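Local coordinates for MgGH51 (Meripilus giganteus, PDB 6ZPV), which probably hydrolyses terminal alpha-L-arabinofuranosyl residues from arabinose-containing polysaccharides, as a fungal family GH51 alpha-L-arabinofuranosidase, at residues Val1-Asn6 with Leu535-Thr540. Residues are numbered along the deposited sequence; the frame is centred on the assembly and turned at random.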
# COMPACT_ATOMS: atom_id res chain seq x y z
N VAL A 1 20.00 29.81 16.93
CA VAL A 1 18.92 30.68 16.49
C VAL A 1 17.87 30.71 17.60
O VAL A 1 17.59 29.65 18.16
CB VAL A 1 18.31 30.26 15.12
CG1 VAL A 1 17.72 28.87 15.12
CG2 VAL A 1 17.21 31.20 14.67
N THR A 2 17.28 31.87 17.85
CA THR A 2 16.15 31.98 18.79
C THR A 2 14.82 31.71 18.09
O THR A 2 14.59 32.33 17.04
CB THR A 2 16.13 33.36 19.43
OG1 THR A 2 17.32 33.51 20.20
CG2 THR A 2 14.90 33.54 20.30
N VAL A 3 14.05 30.81 18.61
CA VAL A 3 12.71 30.51 18.08
C VAL A 3 11.68 30.93 19.10
O VAL A 3 11.56 30.29 20.17
CB VAL A 3 12.56 29.03 17.73
CG1 VAL A 3 11.19 28.77 17.18
CG2 VAL A 3 13.60 28.59 16.73
N THR A 4 10.97 32.01 18.81
CA THR A 4 9.92 32.51 19.69
C THR A 4 8.61 31.87 19.28
O THR A 4 8.24 31.97 18.08
CB THR A 4 9.87 34.04 19.63
OG1 THR A 4 11.12 34.55 20.11
CG2 THR A 4 8.75 34.60 20.48
N VAL A 5 7.86 31.32 20.22
CA VAL A 5 6.61 30.59 19.96
C VAL A 5 5.44 31.47 20.34
O VAL A 5 5.38 31.94 21.50
CB VAL A 5 6.59 29.26 20.73
CG1 VAL A 5 5.34 28.51 20.35
CG2 VAL A 5 7.87 28.47 20.43
N ASN A 6 4.53 31.73 19.43
CA ASN A 6 3.32 32.50 19.74
C ASN A 6 2.38 31.63 20.55
O ASN A 6 2.10 30.46 20.18
CB ASN A 6 2.68 32.94 18.42
CG ASN A 6 1.70 34.09 18.53
OD1 ASN A 6 0.85 34.12 19.42
ND2 ASN A 6 1.83 34.97 17.55
N LEU A 535 17.74 24.31 8.24
CA LEU A 535 17.17 24.07 9.57
C LEU A 535 15.73 24.57 9.58
O LEU A 535 15.45 25.75 9.29
CB LEU A 535 17.96 24.82 10.64
CG LEU A 535 17.52 24.55 12.09
CD1 LEU A 535 17.76 23.11 12.49
CD2 LEU A 535 18.24 25.49 13.03
N HIS A 536 14.78 23.67 9.88
CA HIS A 536 13.34 23.98 9.82
C HIS A 536 12.65 23.41 11.03
O HIS A 536 13.12 22.46 11.65
CB HIS A 536 12.74 23.39 8.52
CG HIS A 536 13.24 24.06 7.29
ND1 HIS A 536 12.58 25.13 6.77
CD2 HIS A 536 14.40 23.86 6.61
CE1 HIS A 536 13.35 25.55 5.75
NE2 HIS A 536 14.45 24.83 5.64
N TRP A 537 11.50 23.97 11.37
CA TRP A 537 10.72 23.48 12.51
C TRP A 537 9.25 23.83 12.29
O TRP A 537 8.91 24.71 11.48
CB TRP A 537 11.24 24.12 13.83
CG TRP A 537 11.29 25.60 13.78
CD1 TRP A 537 10.26 26.48 14.05
CD2 TRP A 537 12.43 26.42 13.39
NE1 TRP A 537 10.68 27.77 13.82
CE2 TRP A 537 12.00 27.75 13.42
CE3 TRP A 537 13.71 26.11 12.99
CZ2 TRP A 537 12.85 28.81 13.07
CZ3 TRP A 537 14.55 27.15 12.68
CH2 TRP A 537 14.13 28.48 12.71
N SER A 538 8.40 23.17 13.06
CA SER A 538 6.94 23.42 13.08
C SER A 538 6.41 23.00 14.45
O SER A 538 6.81 21.93 14.96
CB SER A 538 6.24 22.66 11.96
OG SER A 538 4.83 22.85 12.02
N ILE A 539 5.53 23.81 15.03
CA ILE A 539 5.04 23.62 16.40
C ILE A 539 3.52 23.52 16.33
O ILE A 539 2.84 24.41 15.80
CB ILE A 539 5.51 24.72 17.34
CG1 ILE A 539 7.03 24.85 17.28
CG2 ILE A 539 5.00 24.45 18.72
CD1 ILE A 539 7.65 25.97 18.06
N THR A 540 2.99 22.46 16.93
CA THR A 540 1.55 22.26 17.08
C THR A 540 1.19 21.91 18.50
O THR A 540 2.10 21.59 19.29
CB THR A 540 1.00 21.18 16.10
OG1 THR A 540 1.61 19.92 16.42
CG2 THR A 540 1.26 21.56 14.65
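Leu-535 meets Val-1 tip to tip, its CD2 methyl 4.0 Å from Val-1 CG1; a flexible apolar side chain suits this end, where the paired CA atoms lie furthest apart. His-536 turns the other way and touches helix 454-469. At Trp-537 the wide, flat indole spans the distance between the sheets. Its CG sits between the backbone N and the carbonyl carbon (chi1 54°), and the ring presents one face to Val-3. There Val-3 CG2 makes a CH-pi contact, 3.9 Å from the centroid of the six-membered ring and 18° off its normal, while CG1 of the same valine lies 3.5 Å from Trp-537 NE1. That buried N-H is satisfied by the carbonyl oxygen of Thr-527. Every second side chain points inward, as in any strand, and here the inward rows pack two sheets face to face, as in a beta-sandwich: the N-terminal strand 2-4, paired with 560-565, joins the C-terminal region and lies over strand 535-541 of the other sheet, the segments running nearly parallel (14°). Ser-538, like His-536, touches the helix. Ile-539 closes the row: its extended CG1-CD1 arm (chi2 175°) carries CD1 to Val-5 CG2, 3.5 Å away and tighter than usual van der Waals contact, where the backbones come nearest and a valine and an isoleucine span the distance.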